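Rho guanine nucleotide exchange factor 12 (Homo sapiens, PDB 1TXD) acts as a guanine nucleotide exchange factor for the RhoA GTPase, and is seen here as its tandem DH and PH domains. Local coordinates at residues N5-Q8 against V14-G17; L43-Q48 against P156-L161; Q52-S55 against I59-P62; K91-E94 against I98-I101. The protein carries 1 engineered substitution. All blocks are in the same frame, centred on the assembly; numbering follows the deposited sequence.

Contact 1: residues N5-Q8 against V14-G17; sequences NWQQ and VLLG
Two first torsions set up the meeting of Trp6 and Leu15. In Trp6, CG stands opposite the backbone N (chi1 176°), which swings the indole along toward the second segment although the CB does not point there. In Leu15, chi1 is -131°, off any staggered position, while its CB does point at 5-8. The two side chains slide past each other in opposite directions. The far corner of the indole does the touching: Trp6 CH2 lies 3.3 Å from Leu15 CD1. The next ring atom, Trp6 CZ3, is 3.4 Å from the same Leu15 CD1. The methyl reaches the ring obliquely. Carbons this close suggest tight packing; with Leu15 away from a staggered position, the exact closeness is doubtful. The other methyl serves Gln7, whose side chain crosses that of Leu15 at about a right angle. Leu15 CD2 is 3.9 Å from Gln7 CB. It is the aliphatic base of Gln7 that packs, not its amide.

The contact pairs two short, weakly bonded helices, 6-9 and 12-15, joined by a brief turn near the N-terminal end of the chain. This region leans on helix 20-57, the first long helix of the DH bundle. Trp6 is buried there against Ile23, Gln26 and Asn30, and its NE1 makes a weak hydrogen bond to Ser96 O. Gln7 touches Glu27.

Asn5 caps the first of these helices. Its OD1 accepts from Gln7 N at 3.1 Å, in the carbonyl plane. The N-H to oxygen angle is 140°, so this N-cap bond is bent.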
loop_
_atom_site.group_PDB
_atom_site.type_symbol
_atom_site.label_atom_id
_atom_site.label_comp_id
_atom_site.label_asym_id
_atom_site.label_seq_id
_atom_site.Cartn_x
_atom_site.Cartn_y
_atom_site.Cartn_z
ATOM N N ASN A 5 -16.181 -13.470 26.310
ATOM C CA ASN A 5 -16.561 -12.257 27.065
ATOM C C ASN A 5 -15.638 -12.081 28.258
ATOM O O ASN A 5 -15.106 -13.070 28.776
ATOM C CB ASN A 5 -18.012 -12.355 27.562
ATOM C CG ASN A 5 -18.617 -11.006 27.975
ATOM O OD1 ASN A 5 -18.209 -10.397 28.959
ATOM N ND2 ASN A 5 -19.636 -10.570 27.241
ATOM N N TRP A 6 -15.453 -10.833 28.692
ATOM C CA TRP A 6 -14.585 -10.537 29.831
ATOM C C TRP A 6 -15.185 -10.880 31.202
ATOM O O TRP A 6 -14.514 -11.498 32.039
ATOM C CB TRP A 6 -14.185 -9.067 29.856
ATOM C CG TRP A 6 -13.396 -8.813 31.086
ATOM C CD1 TRP A 6 -12.117 -9.241 31.351
ATOM C CD2 TRP A 6 -13.851 -8.176 32.269
ATOM N NE1 TRP A 6 -11.737 -8.851 32.610
ATOM C CE2 TRP A 6 -12.792 -8.206 33.202
ATOM C CE3 TRP A 6 -15.042 -7.547 32.630
ATOM C CZ2 TRP A 6 -12.897 -7.636 34.466
ATOM C CZ3 TRP A 6 -15.147 -6.988 33.875
ATOM C CH2 TRP A 6 -14.080 -7.032 34.783
ATOM N N GLN A 7 -16.421 -10.430 31.436
ATOM C CA GLN A 7 -17.113 -10.598 32.732
ATOM C C GLN A 7 -17.425 -12.075 33.028
ATOM O O GLN A 7 -17.650 -12.463 34.191
ATOM C CB GLN A 7 -18.406 -9.760 32.769
ATOM C CG GLN A 7 -18.189 -8.264 32.490
ATOM C CD GLN A 7 -19.441 -7.522 32.069
ATOM O OE1 GLN A 7 -20.118 -7.926 31.116
ATOM N NE2 GLN A 7 -19.737 -6.414 32.754
ATOM N N GLN A 8 -17.446 -12.872 31.952
ATOM C CA GLN A 8 -17.512 -14.333 32.017
ATOM C C GLN A 8 -16.312 -14.940 32.748
ATOM O O GLN A 8 -16.481 -15.860 33.549
ATOM C CB GLN A 8 -17.598 -14.917 30.599
ATOM C CG GLN A 8 -17.620 -16.452 30.521
ATOM C CD GLN A 8 -18.810 -17.083 31.244
ATOM O OE1 GLN A 8 -18.624 -17.900 32.145
ATOM N NE2 GLN A 8 -20.027 -16.703 30.855
ATOM N N VAL A 14 -16.510 -10.484 42.674
ATOM C CA VAL A 14 -15.323 -9.606 42.759
ATOM C C VAL A 14 -15.555 -8.386 41.858
ATOM O O VAL A 14 -15.000 -7.302 42.086
ATOM C CB VAL A 14 -14.009 -10.416 42.428
ATOM C CG1 VAL A 14 -12.877 -9.537 41.846
ATOM C CG2 VAL A 14 -13.560 -11.185 43.696
ATOM N N LEU A 15 -16.406 -8.598 40.857
ATOM C CA LEU A 15 -16.939 -7.561 39.990
ATOM C C LEU A 15 -17.758 -6.527 40.756
ATOM O O LEU A 15 -17.891 -5.379 40.325
ATOM C CB LEU A 15 -17.873 -8.225 38.955
ATOM C CG LEU A 15 -17.743 -7.903 37.476
ATOM C CD1 LEU A 15 -16.337 -7.745 37.013
ATOM C CD2 LEU A 15 -18.399 -8.995 36.619
ATOM N N LEU A 16 -18.344 -6.955 41.861
ATOM C CA LEU A 16 -19.167 -6.062 42.696
ATOM C C LEU A 16 -18.317 -4.962 43.257
ATOM O O LEU A 16 -18.777 -3.849 43.432
ATOM C CB LEU A 16 -19.806 -6.793 43.847
ATOM C CG LEU A 16 -21.190 -7.331 43.600
ATOM C CD1 LEU A 16 -21.588 -8.113 44.823
ATOM C CD2 LEU A 16 -22.199 -6.220 43.292
ATOM N N GLY A 17 -17.065 -5.306 43.520
ATOM C CA GLY A 17 -16.112 -4.399 44.109
ATOM C C GLY A 17 -15.424 -3.448 43.155
ATOM O O GLY A 17 -14.800 -2.525 43.607
#

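Contact 2: residues L43-Q48 against P156-L161; sequences LKVLDQ and PLCRRL
Val45 points its CB from helix 20-57 toward the loop holding Leu157 and Cys158. At CB the side chain forks. CG1 lies opposite the backbone N (chi1 175°), and CG2 lies opposite the carbonyl carbon. Both methyls reach the same backbone atom: Val45 CG1 and Val45 CG2 are each 4.0 Å from Leu157 O. Beyond that they part. Val45 CG2 meets the base of the leucine, 4.2 Å from Leu157 CB. Val45 CG1 turns to the sulfur, 4.4 Å from Cys158 SG. No hydrogen bond crosses the contact; at 4.0 to 4.4 Å these are ordinary van der Waals contacts.

The loop turns tightly here. A 3-10 segment at 156-158 runs into a type I' beta turn from Cys158 to Leu161, closed by Leu161 N to Cys158 O at 3.1 Å. The side chain of Leu157 also touches Val49, one helical turn after Val45, and buried Cys158 reaches Phe50 and Ile166. On another side of the helix Leu46 packs on Leu163 and Ile166. The contact thus docks the loop joining helices 143-154 and 163-166 against the first long helix, as expected in the elongated helical bundle of a DH domain.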
loop_
_atom_site.group_PDB
_atom_site.type_symbol
_atom_site.label_atom_id
_atom_site.label_comp_id
_atom_site.label_asym_id
_atom_site.label_seq_id
_atom_site.Cartn_x
_atom_site.Cartn_y
_atom_site.Cartn_z
ATOM N N LEU A 43 -4.711 -14.948 10.040
ATOM C CA LEU A 43 -3.418 -15.105 9.429
ATOM C C LEU A 43 -3.113 -16.615 9.290
ATOM O O LEU A 43 -2.517 -17.028 8.276
ATOM C CB LEU A 43 -2.332 -14.367 10.213
ATOM C CG LEU A 43 -2.315 -12.835 10.105
ATOM C CD1 LEU A 43 -1.118 -12.260 10.871
ATOM C CD2 LEU A 43 -2.299 -12.346 8.706
ATOM N N LYS A 44 -3.514 -17.417 10.241
ATOM C CA LYS A 44 -3.367 -18.890 10.087
ATOM C C LYS A 44 -4.231 -19.461 8.937
ATOM O O LYS A 44 -3.829 -20.467 8.360
ATOM C CB LYS A 44 -3.643 -19.636 11.365
ATOM C CG LYS A 44 -2.754 -19.284 12.545
ATOM C CD LYS A 44 -2.897 -20.352 13.667
ATOM C CE LYS A 44 -1.762 -20.292 14.676
ATOM N NZ LYS A 44 -2.187 -20.702 16.026
ATOM N N VAL A 45 -5.344 -18.804 8.565
ATOM C CA VAL A 45 -6.099 -19.158 7.352
ATOM C C VAL A 45 -5.272 -18.883 6.100
ATOM O O VAL A 45 -5.127 -19.794 5.322
ATOM C CB VAL A 45 -7.508 -18.465 7.205
ATOM C CG1 VAL A 45 -8.194 -18.809 5.830
ATOM C CG2 VAL A 45 -8.405 -18.834 8.301
ATOM N N LEU A 46 -4.781 -17.644 5.859
ATOM C CA LEU A 46 -3.855 -17.408 4.755
ATOM C C LEU A 46 -2.813 -18.499 4.718
ATOM O O LEU A 46 -2.510 -19.066 3.649
ATOM C CB LEU A 46 -3.084 -16.130 4.891
ATOM C CG LEU A 46 -3.932 -14.940 4.410
ATOM C CD1 LEU A 46 -3.136 -13.752 4.601
ATOM C CD2 LEU A 46 -4.221 -15.180 2.908
ATOM N N ASP A 47 -2.154 -18.633 5.828
ATOM C CA ASP A 47 -1.022 -19.606 5.917
ATOM C C ASP A 47 -1.460 -20.997 5.623
ATOM O O ASP A 47 -0.771 -21.711 4.874
ATOM C CB ASP A 47 -0.270 -19.503 7.272
ATOM C CG ASP A 47 0.867 -20.452 7.380
ATOM O OD1 ASP A 47 0.754 -21.357 8.229
ATOM O OD2 ASP A 47 1.856 -20.456 6.607
ATOM N N GLN A 48 -2.529 -21.459 6.225
ATOM C CA GLN A 48 -2.748 -22.933 6.217
ATOM C C GLN A 48 -3.543 -23.352 4.974
ATOM O O GLN A 48 -3.251 -24.383 4.354
ATOM C CB GLN A 48 -3.429 -23.431 7.488
ATOM C CG GLN A 48 -2.494 -23.552 8.732
ATOM C CD GLN A 48 -1.296 -24.469 8.500
ATOM O OE1 GLN A 48 -1.460 -25.688 8.352
ATOM N NE2 GLN A 48 -0.090 -23.901 8.492
ATOM N N PRO A 156 -14.558 -23.729 4.042
ATOM C CA PRO A 156 -15.368 -22.902 4.973
ATOM C C PRO A 156 -14.597 -21.875 5.794
ATOM O O PRO A 156 -15.172 -20.839 6.147
ATOM C CB PRO A 156 -16.046 -23.940 5.909
ATOM C CG PRO A 156 -16.069 -25.216 5.144
ATOM C CD PRO A 156 -14.893 -25.171 4.157
ATOM N N LEU A 157 -13.308 -22.119 6.061
ATOM C CA LEU A 157 -12.499 -21.177 6.860
ATOM C C LEU A 157 -12.374 -19.818 6.178
ATOM O O LEU A 157 -12.112 -18.805 6.819
ATOM C CB LEU A 157 -11.132 -21.766 7.184
ATOM C CG LEU A 157 -11.136 -23.140 7.869
ATOM C CD1 LEU A 157 -9.717 -23.678 7.925
ATOM C CD2 LEU A 157 -11.696 -23.039 9.263
ATOM N N CYS A 158 -12.618 -19.796 4.877
ATOM C CA CYS A 158 -12.545 -18.599 4.098
ATOM C C CYS A 158 -13.781 -17.755 4.235
ATOM O O CYS A 158 -13.759 -16.561 3.885
ATOM C CB CYS A 158 -12.325 -18.946 2.620
ATOM S SG CYS A 158 -10.645 -19.527 2.224
ATOM N N ARG A 159 -14.857 -18.351 4.741
ATOM C CA ARG A 159 -16.087 -17.625 4.960
ATOM C C ARG A 159 -16.560 -16.902 3.684
ATOM O O ARG A 159 -16.933 -15.766 3.756
ATOM C CB ARG A 159 -15.848 -16.609 6.092
ATOM C CG ARG A 159 -15.173 -17.194 7.325
ATOM C CD ARG A 159 -16.078 -17.822 8.302
ATOM N NE ARG A 159 -16.029 -19.282 8.405
ATOM C CZ ARG A 159 -15.386 -20.004 9.350
ATOM N NH1 ARG A 159 -14.611 -19.441 10.298
ATOM N NH2 ARG A 159 -15.519 -21.335 9.335
ATOM N N ARG A 160 -16.487 -17.558 2.513
ATOM C CA ARG A 160 -16.974 -16.999 1.209
ATOM C C ARG A 160 -16.183 -15.788 0.735
ATOM O O ARG A 160 -16.692 -14.986 -0.014
ATOM C CB ARG A 160 -18.471 -16.599 1.255
ATOM C CG ARG A 160 -19.429 -17.692 1.690
ATOM C CD ARG A 160 -20.698 -17.208 2.452
ATOM N NE ARG A 160 -20.592 -17.705 3.834
ATOM C CZ ARG A 160 -20.513 -16.978 4.954
ATOM N NH1 ARG A 160 -20.620 -15.651 4.955
ATOM N NH2 ARG A 160 -20.358 -17.613 6.108
ATOM N N LEU A 161 -14.939 -15.670 1.155
ATOM C CA LEU A 161 -14.086 -14.534 0.799
ATOM C C LEU A 161 -12.936 -15.015 -0.078
ATOM O O LEU A 161 -12.448 -16.118 0.088
ATOM C CB LEU A 161 -13.513 -13.878 2.045
ATOM C CG LEU A 161 -14.401 -12.858 2.742
ATOM C CD1 LEU A 161 -13.724 -12.432 4.019
ATOM C CD2 LEU A 161 -14.700 -11.632 1.858
#

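Contact 3: residues Q52-S55 against I59-P62; sequences QRVS and ILSP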
loop_
_atom_site.group_PDB
_atom_site.type_symbol
_atom_site.label_atom_id
_atom_site.label_comp_id
_atom_site.label_asym_id
_atom_site.label_seq_id
_atom_site.Cartn_x
_atom_site.Cartn_y
_atom_site.Cartn_z
ATOM N N GLN A 52 0.738 -22.659 2.676
ATOM C CA GLN A 52 1.353 -23.995 2.948
ATOM C C GLN A 52 0.946 -24.996 1.854
ATOM O O GLN A 52 1.793 -25.623 1.254
ATOM C CB GLN A 52 0.969 -24.514 4.303
ATOM C CG GLN A 52 1.616 -23.843 5.569
ATOM C CD GLN A 52 3.146 -23.693 5.549
ATOM O OE1 GLN A 52 3.884 -24.694 5.290
ATOM N NE2 GLN A 52 3.634 -22.504 5.920
ATOM N N ARG A 53 -0.342 -25.119 1.563
ATOM C CA ARG A 53 -0.836 -26.008 0.491
ATOM C C ARG A 53 -0.219 -25.778 -0.908
ATOM O O ARG A 53 0.250 -26.709 -1.539
ATOM C CB ARG A 53 -2.360 -25.893 0.367
ATOM C CG ARG A 53 -3.133 -26.443 1.561
ATOM C CD ARG A 53 -3.830 -27.761 1.250
ATOM N NE ARG A 53 -4.656 -28.234 2.348
ATOM C CZ ARG A 53 -5.376 -29.360 2.311
ATOM N NH1 ARG A 53 -5.392 -30.128 1.210
ATOM N NH2 ARG A 53 -6.103 -29.711 3.379
ATOM N N VAL A 54 -0.227 -24.538 -1.397
ATOM C CA VAL A 54 0.294 -24.258 -2.714
ATOM C C VAL A 54 1.781 -24.520 -2.804
ATOM O O VAL A 54 2.291 -24.924 -3.828
ATOM C CB VAL A 54 0.016 -22.780 -3.127
ATOM C CG1 VAL A 54 1.059 -21.842 -2.590
ATOM C CG2 VAL A 54 0.010 -22.665 -4.633
ATOM N N SER A 55 2.485 -24.241 -1.725
ATOM C CA SER A 55 3.908 -24.438 -1.677
ATOM C C SER A 55 4.133 -25.958 -1.770
ATOM O O SER A 55 4.957 -26.418 -2.547
ATOM C CB SER A 55 4.457 -23.798 -0.381
ATOM O OG SER A 55 5.791 -24.198 -0.153
ATOM N N ILE A 59 3.070 -25.554 -7.462
ATOM C CA ILE A 59 2.437 -24.863 -8.581
ATOM C C ILE A 59 3.132 -23.545 -8.923
ATOM O O ILE A 59 3.157 -23.165 -10.099
ATOM C CB ILE A 59 0.929 -24.451 -8.208
ATOM C CG1 ILE A 59 0.030 -25.618 -7.909
ATOM C CG2 ILE A 59 0.323 -23.531 -9.261
ATOM C CD1 ILE A 59 0.252 -26.801 -8.783
ATOM N N LEU A 60 3.554 -22.810 -7.882
ATOM C CA LEU A 60 4.268 -21.561 -8.033
ATOM C C LEU A 60 5.778 -21.708 -7.932
ATOM O O LEU A 60 6.314 -22.595 -7.295
ATOM C CB LEU A 60 3.805 -20.516 -7.026
ATOM C CG LEU A 60 2.273 -20.249 -7.023
ATOM C CD1 LEU A 60 1.952 -19.428 -5.846
ATOM C CD2 LEU A 60 1.818 -19.636 -8.298
ATOM N N SER A 61 6.454 -20.826 -8.628
ATOM C CA SER A 61 7.924 -20.719 -8.588
ATOM C C SER A 61 8.356 -20.000 -7.318
ATOM O O SER A 61 7.520 -19.336 -6.691
ATOM C CB SER A 61 8.384 -19.962 -9.806
ATOM O OG SER A 61 8.100 -18.595 -9.675
ATOM N N PRO A 62 9.652 -20.036 -6.984
ATOM C CA PRO A 62 10.155 -19.278 -5.842
ATOM C C PRO A 62 9.775 -17.802 -5.967
ATOM O O PRO A 62 9.303 -17.245 -5.007
ATOM C CB PRO A 62 11.682 -19.513 -5.889
ATOM C CG PRO A 62 11.804 -20.900 -6.450
ATOM C CD PRO A 62 10.718 -20.875 -7.564
HETATM O O HOH W 1 4.242 -23.888 -5.062
#
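Val54 and Ile59 have the nearest CA atoms, 6.3 Å apart, where the chain leaves helix 20-57 and doubles past its last turns without regular structure. Their backbones do not bond directly; Val54 O and Ile59 N stay 3.8 Å apart. Water 1 bridges instead. It donates to Val54 O and accepts from Leu60 N at 3.1 Å. The bond to Val54 O is modelled at 2.5 Å, a length so short that its exact value is doubtful.

Val54 carries the apolar side. Its CG1 sits between the backbone N and the carbonyl carbon (chi1 84°), which leaves CG2 opposite the N and facing the loop. Val54 CG2 packs 4.1 Å from Ile59 CB and 4.0 Å from Leu60 CD1. The leucine crosses the valine at about a right angle. Val54 CG1 also lies 4.2 Å from Leu60 CD1, so one leucine methyl touches both branches.

Ser61 is the N-cap of helix 62-69. Its OG caps a backbone N just past Pro62, and Glu64 OE1 accepts from Ser61 N, consistent with a capping box. Val54 and Leu60 both touch Leu65 of that helix, while Phe148 of helix 143-154 packs on Val54, and Arg144 and Phe145 on Ile59.

Contact 4: residues K91-E94 against I98-I101; sequences KRNE and IDQI
Arg92 and Asn93 face Asp99 and Gln100 across a surface loop of the DH helical bundle. The loop joins helix 72-90 to helix 102-109. Neither segment has regular structure, and the nearest CA atoms, those of Asn93 and Ile98, are 7.7 Å apart. The two arms of the loop approach each other mainly through side chains.

The first kind of contact is between an amide and a carboxylate. Asn93 has CG between the backbone N and the carbonyl carbon (chi1 60°), and its CB points at the other segment. Its amide comes near the Asp99 carboxylate, with the two planes 80° apart. The amide is probably turned over in the model, so which of its atoms faces Asp99 is doubtful.

Apolar packing belongs to Ile98. Its CB points away from 91-94, and the side chain is buried against Ile29 and Asn30 of helix 20-57 and Val89 of helix 72-90.

Hydrogen bonds tie the backbone of 98-101 to helix 20-57. Ile98 O accepts from Gln26 NE2, and Asp99 O accepts from Arg25 NH2. The Gln100 side chain bonds elsewhere, its OE1 to Trp190 NE1.

The last kind is charge. The CB of Arg92 points toward 98-101, and its chain bends at chi3. The guanidinium forms a salt bridge from NH2 to Asp104 OD2. The same Arg92 NH2 lies 3.3 Å from Gln100 O, which sits at the guanidinium edge near its plane, but the angle is too poor for a hydrogen bond.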
loop_
_atom_site.group_PDB
_atom_site.type_symbol
_atom_site.label_atom_id
_atom_site.label_comp_id
_atom_site.label_asym_id
_atom_site.label_seq_id
_atom_site.Cartn_x
_atom_site.Cartn_y
_atom_site.Cartn_z
ATOM N N LYS A 91 -2.444 -14.030 32.688
ATOM C CA LYS A 91 -2.001 -15.153 33.499
ATOM C C LYS A 91 -1.284 -14.658 34.762
ATOM O O LYS A 91 -0.897 -15.458 35.613
ATOM C CB LYS A 91 -1.065 -16.002 32.613
ATOM C CG LYS A 91 -0.306 -17.190 33.214
ATOM C CD LYS A 91 0.842 -17.628 32.262
ATOM C CE LYS A 91 0.337 -18.312 30.972
ATOM N NZ LYS A 91 0.246 -17.400 29.757
ATOM N N ARG A 92 -1.097 -13.341 34.879
ATOM C CA ARG A 92 -0.370 -12.747 36.009
ATOM C C ARG A 92 -1.124 -12.841 37.340
ATOM O O ARG A 92 -0.490 -12.909 38.395
ATOM C CB ARG A 92 0.001 -11.291 35.702
ATOM C CG ARG A 92 1.019 -11.174 34.604
ATOM C CD ARG A 92 1.880 -9.946 34.647
ATOM N NE ARG A 92 1.153 -8.750 34.231
ATOM C CZ ARG A 92 1.596 -7.829 33.372
ATOM N NH1 ARG A 92 2.775 -7.928 32.775
ATOM N NH2 ARG A 92 0.841 -6.780 33.112
ATOM N N ASN A 93 -2.457 -12.864 37.288
ATOM C CA ASN A 93 -3.287 -13.131 38.476
ATOM C C ASN A 93 -4.557 -13.952 38.171
ATOM O O ASN A 93 -5.157 -13.820 37.092
ATOM C CB ASN A 93 -3.648 -11.816 39.188
ATOM C CG ASN A 93 -4.423 -10.854 38.296
ATOM O OD1 ASN A 93 -4.920 -11.233 37.238
ATOM N ND2 ASN A 93 -4.538 -9.603 38.733
ATOM N N GLU A 94 -4.964 -14.792 39.122
ATOM C CA GLU A 94 -6.132 -15.658 38.933
ATOM C C GLU A 94 -7.458 -14.877 38.837
ATOM O O GLU A 94 -8.461 -15.426 38.347
ATOM C CB GLU A 94 -6.233 -16.725 40.048
ATOM C CG GLU A 94 -7.592 -17.443 40.129
ATOM C CD GLU A 94 -7.556 -18.768 40.878
ATOM O OE1 GLU A 94 -7.492 -18.749 42.128
ATOM O OE2 GLU A 94 -7.620 -19.828 40.206
ATOM N N ILE A 98 -7.118 -7.513 34.978
ATOM C CA ILE A 98 -5.814 -7.074 34.542
ATOM C C ILE A 98 -5.549 -5.790 35.284
ATOM O O ILE A 98 -6.444 -4.953 35.394
ATOM C CB ILE A 98 -5.825 -6.848 33.023
ATOM C CG1 ILE A 98 -5.856 -8.198 32.300
ATOM C CG2 ILE A 98 -4.644 -6.045 32.573
ATOM C CD1 ILE A 98 -7.167 -8.465 31.622
ATOM N N ASP A 99 -4.323 -5.624 35.760
ATOM C CA ASP A 99 -3.959 -4.393 36.445
ATOM C C ASP A 99 -3.321 -3.451 35.438
ATOM O O ASP A 99 -3.965 -3.130 34.437
ATOM C CB ASP A 99 -3.087 -4.679 37.682
ATOM C CG ASP A 99 -3.862 -5.398 38.789
ATOM O OD1 ASP A 99 -5.017 -4.977 39.110
ATOM O OD2 ASP A 99 -3.395 -6.400 39.387
ATOM N N GLN A 100 -2.064 -3.072 35.661
ATOM C CA GLN A 100 -1.376 -2.051 34.884
ATOM C C GLN A 100 -0.968 -2.666 33.566
ATOM O O GLN A 100 -0.589 -3.823 33.548
ATOM C CB GLN A 100 -0.096 -1.585 35.593
ATOM C CG GLN A 100 -0.224 -1.322 37.089
ATOM C CD GLN A 100 -1.283 -0.268 37.380
ATOM O OE1 GLN A 100 -1.263 0.803 36.773
ATOM N NE2 GLN A 100 -2.220 -0.575 38.269
ATOM N N ILE A 101 -1.034 -1.891 32.489
ATOM C CA ILE A 101 -0.719 -2.384 31.138
ATOM C C ILE A 101 0.099 -1.424 30.256
ATOM O O ILE A 101 0.631 -1.834 29.238
ATOM C CB ILE A 101 -2.005 -2.805 30.409
ATOM C CG1 ILE A 101 -1.729 -3.991 29.513
ATOM C CG2 ILE A 101 -2.612 -1.636 29.591
ATOM C CD1 ILE A 101 -2.718 -4.157 28.442
#

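In the fold
The four contacts fall into two pairs at separate parts of the DH region. Contacts 1 and 4 have centres 14 Å apart, with nearest atoms about 5 Å apart and no touch between them. Both lean on the start of helix 20-57, where Gln26 and Asn30 meet each of them. Contacts 2 and 3 have centres 16 Å apart and share the later turns of the same helix. They touch directly: Asp47 OD2 lies 2.8 Å from Gln52 NE2, a probable hydrogen bond. Contacts 1 and 3 are farthest apart, 47 Å between centres. Helix 20-57 thus relates all four contacts, and the strands of the PH domain take no part in any.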